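Local coordinates for ESX secretion system protein EccC (PDB 4NH0) that forms part of the ESX (type VII) secretion system, with weak intrinsic ATPase activity, and may act as its translocase subunit, at residues S246-L251 against K519-V523; P260-P265 against V578-L583. All blocks are in the same frame, centred on the assembly; numbering follows the deposited sequence.

Interaction 1: S246-L251 against K519-V523; sequences SANMTL and KAAYV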
ATOM      1  N   SER A 246      50.746  40.645  17.648  1.00149.65           N
ATOM      2  CA  SER A 246      49.294  40.529  17.657  1.00144.74           C
ATOM      3  C   SER A 246      48.828  39.273  18.386  1.00156.53           C
ATOM      4  O   SER A 246      48.829  38.179  17.822  1.00147.96           O
ATOM      5  CB  SER A 246      48.747  40.534  16.227  1.00131.28           C
ATOM      6  OG  SER A 246      49.228  39.421  15.492  1.00130.42           O
ATOM      7  N   ALA A 247      48.430  39.438  19.644  1.00158.54           N
ATOM      8  CA  ALA A 247      47.773  38.365  20.374  1.00146.15           C
ATOM      9  C   ALA A 247      46.354  38.195  19.849  1.00143.78           C
ATOM     10  O   ALA A 247      46.001  38.742  18.802  1.00141.41           O
ATOM     11  CB  ALA A 247      47.759  38.652  21.863  1.00148.05           C
ATOM     12  N   ASN A 248      45.533  37.432  20.566  1.00145.53           N
ATOM     13  CA  ASN A 248      44.156  37.235  20.110  1.00134.75           C
ATOM     14  C   ASN A 248      43.130  37.869  21.036  1.00121.78           C
ATOM     15  O   ASN A 248      43.158  37.697  22.254  1.00111.76           O
ATOM     16  CB  ASN A 248      43.820  35.744  19.901  1.00130.63           C
ATOM     17  CG  ASN A 248      44.980  34.944  19.306  1.00130.11           C
ATOM     18  OD1 ASN A 248      45.225  33.802  19.704  1.00132.18           O
ATOM     19  ND2 ASN A 248      45.736  35.565  18.397  1.00134.56           N
ATOM     20  N   MET A 249      42.204  38.586  20.411  1.00111.21           N
ATOM     21  CA  MET A 249      41.253  39.423  21.116  1.00106.29           C
ATOM     22  C   MET A 249      39.880  38.767  21.165  1.00100.15           C
ATOM     23  O   MET A 249      39.534  37.967  20.297  1.00105.28           O
ATOM     24  CB  MET A 249      41.171  40.790  20.435  1.00 88.78           C
ATOM     25  CG  MET A 249      40.613  41.896  21.300  1.00 90.82           C
ATOM     26  SD  MET A 249      41.600  42.167  22.784  1.00136.51           S
ATOM     27  CE  MET A 249      43.173  42.631  22.065  1.00 99.18           C
ATOM     28  N   THR A 250      39.106  39.103  22.190  1.00 98.22           N
ATOM     29  CA  THR A 250      37.755  38.583  22.331  1.00 89.26           C
ATOM     30  C   THR A 250      36.772  39.438  21.543  1.00 93.43           C
ATOM     31  O   THR A 250      36.942  40.652  21.435  1.00 95.36           O
ATOM     32  CB  THR A 250      37.322  38.537  23.803  1.00 90.25           C
ATOM     33  OG1 THR A 250      37.403  39.853  24.366  1.00 98.58           O
ATOM     34  CG2 THR A 250      38.217  37.601  24.593  1.00104.25           C
ATOM     35  N   LEU A 251      35.742  38.800  20.996  1.00 86.40           N
ATOM     36  CA  LEU A 251      34.744  39.502  20.199  1.00 72.60           C
ATOM     37  C   LEU A 251      33.948  40.484  21.053  1.00 82.95           C
ATOM     38  O   LEU A 251      33.472  41.505  20.557  1.00 90.84           O
ATOM     39  CB  LEU A 251      33.804  38.502  19.521  1.00 71.42           C
ATOM     40  CG  LEU A 251      32.699  39.071  18.629  1.00 61.57           C
ATOM     41  CD1 LEU A 251      33.269  40.058  17.626  1.00 79.45           C
ATOM     42  CD2 LEU A 251      31.970  37.950  17.911  1.00 59.84           C
ATOM     43  N   LYS A 519      43.800  39.836  11.947  1.00 59.48           N
ATOM     44  CA  LYS A 519      43.816  38.657  12.790  1.00 72.29           C
ATOM     45  C   LYS A 519      42.466  38.495  13.472  1.00 81.42           C
ATOM     46  O   LYS A 519      42.052  39.342  14.262  1.00 73.51           O
ATOM     47  CB  LYS A 519      44.935  38.738  13.820  1.00 70.21           C
ATOM     48  CG  LYS A 519      45.296  37.382  14.345  1.00 89.99           C
ATOM     49  CD  LYS A 519      46.547  37.380  15.180  1.00115.64           C
ATOM     50  CE  LYS A 519      46.876  35.951  15.533  1.00115.30           C
ATOM     51  NZ  LYS A 519      45.621  35.197  15.795  1.00112.12           N
ATOM     52  N   ALA A 520      41.784  37.400  13.156  1.00 70.62           N
ATOM     53  CA  ALA A 520      40.417  37.184  13.611  1.00 68.52           C
ATOM     54  C   ALA A 520      40.310  37.069  15.126  1.00 68.94           C
ATOM     55  O   ALA A 520      41.218  36.572  15.791  1.00 79.27           O
ATOM     56  CB  ALA A 520      39.840  35.942  12.953  1.00 72.92           C
ATOM     57  N   ALA A 521      39.190  37.539  15.662  1.00 67.92           N
ATOM     58  CA  ALA A 521      38.891  37.387  17.078  1.00 71.86           C
ATOM     59  C   ALA A 521      38.358  35.986  17.337  1.00 81.88           C
ATOM     60  O   ALA A 521      38.019  35.265  16.400  1.00 84.41           O
ATOM     61  CB  ALA A 521      37.888  38.434  17.529  1.00 72.35           C
ATOM     62  N   TYR A 522      38.284  35.598  18.605  1.00 87.33           N
ATOM     63  CA  TYR A 522      37.780  34.276  18.953  1.00 89.15           C
ATOM     64  C   TYR A 522      36.547  34.366  19.843  1.00 85.42           C
ATOM     65  O   TYR A 522      36.306  35.385  20.488  1.00 83.45           O
ATOM     66  CB  TYR A 522      38.867  33.445  19.637  1.00100.33           C
ATOM     67  CG  TYR A 522      39.352  34.000  20.959  1.00119.08           C
ATOM     68  CD1 TYR A 522      38.750  33.627  22.155  1.00115.10           C
ATOM     69  CD2 TYR A 522      40.421  34.885  21.013  1.00130.27           C
ATOM     70  CE1 TYR A 522      39.191  34.127  23.363  1.00111.46           C
ATOM     71  CE2 TYR A 522      40.869  35.391  22.218  1.00137.52           C
ATOM     72  CZ  TYR A 522      40.251  35.007  23.390  1.00124.39           C
ATOM     73  OH  TYR A 522      40.694  35.507  24.593  1.00122.30           O
ATOM     74  N   VAL A 523      35.769  33.289  19.869  1.00 95.64           N
ATOM     75  CA  VAL A 523      34.561  33.223  20.680  1.00 91.65           C
ATOM     76  C   VAL A 523      34.498  31.911  21.453  1.00 91.93           C
ATOM     77  O   VAL A 523      33.600  31.700  22.267  1.00 91.80           O
ATOM     78  CB  VAL A 523      33.291  33.360  19.818  1.00 84.44           C
ATOM     79  CG1 VAL A 523      33.183  34.762  19.247  1.00 72.94           C
ATOM     80  CG2 VAL A 523      33.292  32.324  18.707  1.00 81.87           C
TER
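A single parallel beta bridge attaches the extended N-terminal lead-in of the modelled chain, residues 246-251, to a core strand of the P-loop NTPase (FtsK/SpoIIIE) fold: residues 519-523 end and follow strand 518-520, the last in chain order of the first FtsK module's ten-stranded sheet. The two backbones run in roughly the same direction, 36° apart, and the bridge pairs Thr250 with Tyr522. Tyr522 N donates to Met249 O at 3.2 Å, and Leu251 N returns a weak bond to Tyr522 O at 3.5 Å, the parallel pattern centred on Tyr522. Its ring folds back over the incoming chain: one face lies over Thr250 CA, the edge meets Asn248 O at 3.2 Å from CE2, and OH reaches 3.2 Å from Thr250 CG2. Ahead of the bridge, the extended side chain of Lys519 passes alongside Ser246, with CD 3.4 Å from Ser246 OG, and delivers its NZ to the carbonyl of Pro503. On the inner side, Ala521 CB packs against Met249 O at 3.3 Å, and Leu251 CD2 meets Val523 CG1 at 3.7 Å. Thr250 is the N-cap residue of the short helix 251-254, its OG1 hydrogen-bonded to Ser253 OG. Helix 317-329, which starts in the predicted Walker A motif, packs against the bridge, Leu251 lying on Thr323 and Ala327 and Val523 on Leu326, while strands 279-284 and 505-510 flank strand 518-520.

Interaction 2: P260-P265 against V578-L583; sequences PYNLDP and VVVRQL
The non-regular segment 260-265 runs in the same general direction as the last turns of helix 575-583, with CA atoms paired at 6.9 Å for Tyr261-Val578, 6.9 Å for Leu263-Gln582 and 6.7 Å for Pro265-Leu583. Two hydrogen bonds centre on the carboxamide of Gln582, whose side chain (chi1 m, chi2 t, chi3 35°) extends from the helix to the loop backbone: NE2 donates to Pro260 O at 3.0 Å, and OE1 accepts from Leu263 N at 2.9 Å. NE2 also makes a weak bond to Val578 O, one turn back, at 3.3 Å. The one carboxamide thus bridges a carbonyl and an NH three residues apart, while the loop turns through Tyr261 (phi/psi -80/0) and Asn262 (-134/68) into extended Leu263 (-85/136). Helix 575-583 is the next modelled helix after strand 518-520, beyond a gap at 531-571, and packs beside the first FtsK module's P-loop NTPase fold, Val579 on Met330 and Leu583 on Trp269. Apolar contacts flank the amide: Leu263 (m, t) puts CD1 3.7 Å from Leu583 CD2 and 4.1 Å from Val579 CG1; Pro265 CG lies 3.9 Å from Leu583 CD1; Tyr261 CD1 lies 3.8 Å from Val578 CG1. Asp264, pointing away, N-caps helix 265-268 through OD1 to Ala266 N.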
ATOM      1  N   PRO A 260      29.861  40.635  29.754  1.00 95.48           N
ATOM      2  CA  PRO A 260      29.334  39.574  28.890  1.00 90.77           C
ATOM      3  C   PRO A 260      28.234  38.758  29.560  1.00101.00           C
ATOM      4  O   PRO A 260      27.337  38.264  28.882  1.00 91.73           O
ATOM      5  CB  PRO A 260      30.563  38.696  28.619  1.00 90.02           C
ATOM      6  CG  PRO A 260      31.742  39.548  28.968  1.00 97.58           C
ATOM      7  CD  PRO A 260      31.276  40.413  30.089  1.00104.27           C
ATOM      8  N   TYR A 261      28.307  38.621  30.881  1.00108.67           N
ATOM      9  CA  TYR A 261      27.358  37.790  31.614  1.00 99.58           C
ATOM     10  C   TYR A 261      26.030  38.499  31.860  1.00104.90           C
ATOM     11  O   TYR A 261      25.119  37.932  32.464  1.00120.44           O
ATOM     12  CB  TYR A 261      27.964  37.341  32.945  1.00 99.50           C
ATOM     13  CG  TYR A 261      29.110  36.367  32.791  1.00 96.94           C
ATOM     14  CD1 TYR A 261      28.880  34.999  32.733  1.00103.85           C
ATOM     15  CD2 TYR A 261      30.420  36.815  32.704  1.00100.92           C
ATOM     16  CE1 TYR A 261      29.923  34.104  32.591  1.00105.80           C
ATOM     17  CE2 TYR A 261      31.471  35.928  32.563  1.00107.90           C
ATOM     18  CZ  TYR A 261      31.216  34.574  32.507  1.00101.86           C
ATOM     19  OH  TYR A 261      32.258  33.686  32.367  1.00107.72           O
ATOM     20  N   ASN A 262      25.920  39.736  31.391  1.00 99.48           N
ATOM     21  CA  ASN A 262      24.677  40.486  31.513  1.00100.22           C
ATOM     22  C   ASN A 262      24.321  41.177  30.203  1.00100.16           C
ATOM     23  O   ASN A 262      24.363  42.403  30.101  1.00 98.61           O
ATOM     24  CB  ASN A 262      24.777  41.514  32.641  1.00109.04           C
ATOM     25  CG  ASN A 262      23.444  42.168  32.953  1.00117.19           C
ATOM     26  OD1 ASN A 262      22.385  41.635  32.621  1.00118.14           O
ATOM     27  ND2 ASN A 262      23.491  43.330  33.594  1.00123.24           N
ATOM     28  N   LEU A 263      23.974  40.381  29.198  1.00103.01           N
ATOM     29  CA  LEU A 263      23.607  40.918  27.895  1.00 85.56           C
ATOM     30  C   LEU A 263      22.134  41.295  27.853  1.00 86.41           C
ATOM     31  O   LEU A 263      21.278  40.553  28.332  1.00 95.81           O
ATOM     32  CB  LEU A 263      23.916  39.910  26.787  1.00 80.19           C
ATOM     33  CG  LEU A 263      25.373  39.467  26.646  1.00 76.10           C
ATOM     34  CD1 LEU A 263      25.551  38.591  25.417  1.00 74.43           C
ATOM     35  CD2 LEU A 263      26.301  40.670  26.590  1.00 80.00           C
ATOM     36  N   ASP A 264      21.846  42.458  27.281  1.00 92.86           N
ATOM     37  CA  ASP A 264      20.473  42.898  27.093  1.00 85.11           C
ATOM     38  C   ASP A 264      20.158  42.931  25.604  1.00 89.13           C
ATOM     39  O   ASP A 264      20.603  43.830  24.892  1.00 99.41           O
ATOM     40  CB  ASP A 264      20.252  44.273  27.728  1.00 91.50           C
ATOM     41  CG  ASP A 264      18.785  44.659  27.804  1.00 92.56           C
ATOM     42  OD1 ASP A 264      17.945  43.978  27.180  1.00 95.90           O
ATOM     43  OD2 ASP A 264      18.471  45.652  28.491  1.00 94.40           O
ATOM     44  N   PRO A 265      19.389  41.941  25.127  1.00 88.89           N
ATOM     45  CA  PRO A 265      18.997  41.822  23.719  1.00 93.90           C
ATOM     46  C   PRO A 265      18.320  43.082  23.190  1.00 93.95           C
ATOM     47  O   PRO A 265      18.372  43.355  21.992  1.00102.65           O
ATOM     48  CB  PRO A 265      18.021  40.644  23.727  1.00 81.88           C
ATOM     49  CG  PRO A 265      18.433  39.832  24.902  1.00 95.09           C
ATOM     50  CD  PRO A 265      18.878  40.821  25.936  1.00 90.13           C
ATOM     51  N   VAL A 578      28.244  31.168  26.658  1.00 90.55           N
ATOM     52  CA  VAL A 578      27.721  32.212  27.532  1.00 95.54           C
ATOM     53  C   VAL A 578      26.804  33.166  26.772  1.00 91.76           C
ATOM     54  O   VAL A 578      25.742  33.546  27.263  1.00 97.66           O
ATOM     55  CB  VAL A 578      28.859  33.017  28.189  1.00 96.50           C
ATOM     56  CG1 VAL A 578      28.295  34.136  29.049  1.00 94.05           C
ATOM     57  CG2 VAL A 578      29.744  32.101  29.016  1.00108.00           C
ATOM     58  N   VAL A 579      27.219  33.544  25.567  1.00 89.65           N
ATOM     59  CA  VAL A 579      26.437  34.456  24.743  1.00 83.83           C
ATOM     60  C   VAL A 579      25.127  33.822  24.285  1.00 87.41           C
ATOM     61  O   VAL A 579      24.050  34.347  24.562  1.00 89.68           O
ATOM     62  CB  VAL A 579      27.231  34.918  23.508  1.00 84.98           C
ATOM     63  CG1 VAL A 579      26.332  35.690  22.559  1.00 81.67           C
ATOM     64  CG2 VAL A 579      28.419  35.765  23.927  1.00 78.65           C
ATOM     65  N   VAL A 580      25.229  32.692  23.591  1.00 88.16           N
ATOM     66  CA  VAL A 580      24.065  32.005  23.038  1.00 84.64           C
ATOM     67  C   VAL A 580      23.025  31.685  24.110  1.00 94.24           C
ATOM     68  O   VAL A 580      21.822  31.792  23.872  1.00 94.79           O
ATOM     69  CB  VAL A 580      24.478  30.699  22.327  1.00 74.53           C
ATOM     70  CG1 VAL A 580      23.260  29.976  21.775  1.00 82.79           C
ATOM     71  CG2 VAL A 580      25.467  30.994  21.214  1.00 76.16           C
ATOM     72  N   ARG A 581      23.500  31.313  25.294  1.00 90.34           N
ATOM     73  CA  ARG A 581      22.629  30.977  26.417  1.00 94.87           C
ATOM     74  C   ARG A 581      21.671  32.114  26.767  1.00 98.44           C
ATOM     75  O   ARG A 581      20.529  31.876  27.161  1.00 99.18           O
ATOM     76  CB  ARG A 581      23.472  30.613  27.641  1.00 94.55           C
ATOM     77  CG  ARG A 581      22.677  30.268  28.887  1.00101.40           C
ATOM     78  CD  ARG A 581      23.610  29.961  30.044  1.00113.82           C
ATOM     79  NE  ARG A 581      24.476  31.095  30.356  1.00110.08           N
ATOM     80  CZ  ARG A 581      25.550  31.025  31.133  1.00110.43           C
ATOM     81  NH1 ARG A 581      25.902  29.869  31.679  1.00112.10           N
ATOM     82  NH2 ARG A 581      26.278  32.110  31.361  1.00105.62           N
ATOM     83  N   GLN A 582      22.139  33.347  26.609  1.00 93.15           N
ATOM     84  CA  GLN A 582      21.345  34.515  26.971  1.00 92.81           C
ATOM     85  C   GLN A 582      20.463  34.994  25.822  1.00 88.54           C
ATOM     86  O   GLN A 582      19.374  35.519  26.044  1.00 87.57           O
ATOM     87  CB  GLN A 582      22.258  35.652  27.433  1.00 82.77           C
ATOM     88  CG  GLN A 582      23.247  35.248  28.511  1.00 93.20           C
ATOM     89  CD  GLN A 582      24.120  36.401  28.961  1.00 96.19           C
ATOM     90  OE1 GLN A 582      23.678  37.548  29.010  1.00 91.94           O
ATOM     91  NE2 GLN A 582      25.371  36.102  29.289  1.00 97.22           N
ATOM     92  N   LEU A 583      20.937  34.811  24.594  1.00 87.79           N
ATOM     93  CA  LEU A 583      20.208  35.286  23.422  1.00 93.55           C
ATOM     94  C   LEU A 583      19.129  34.305  22.977  1.00100.50           C
ATOM     95  O   LEU A 583      18.162  34.693  22.323  1.00 99.46           O
ATOM     96  CB  LEU A 583      21.172  35.556  22.264  1.00 79.53           C
ATOM     97  CG  LEU A 583      21.861  36.924  22.237  1.00 63.35           C
ATOM     98  CD1 LEU A 583      20.847  38.032  22.453  1.00 82.82           C
ATOM     99  CD2 LEU A 583      22.975  37.015  23.262  1.00 71.69           C
TER

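In the fold
Both contacts join the N-terminal part of the modelled chain, 246-265, to later parts, the end of strand 518-520 and, past an unmodelled gap, helix 575-583; their segments alternate along the chain. Their centres are 19 Å apart and their nearest atoms about 7 Å. Helix 317-329, which starts within the predicted P-loop, relates them: in interaction 1 Val523 N bonds to Glu319 and Ala521 O to Thr323, whereas in interaction 2 Val579 touches Met330, just beyond the helix's end. Interaction 1 is the nearer to the predicted nucleotide site, with the Lys519 side chain about 9 Å from Gly316; interaction 2 is packing away from the annotated sites.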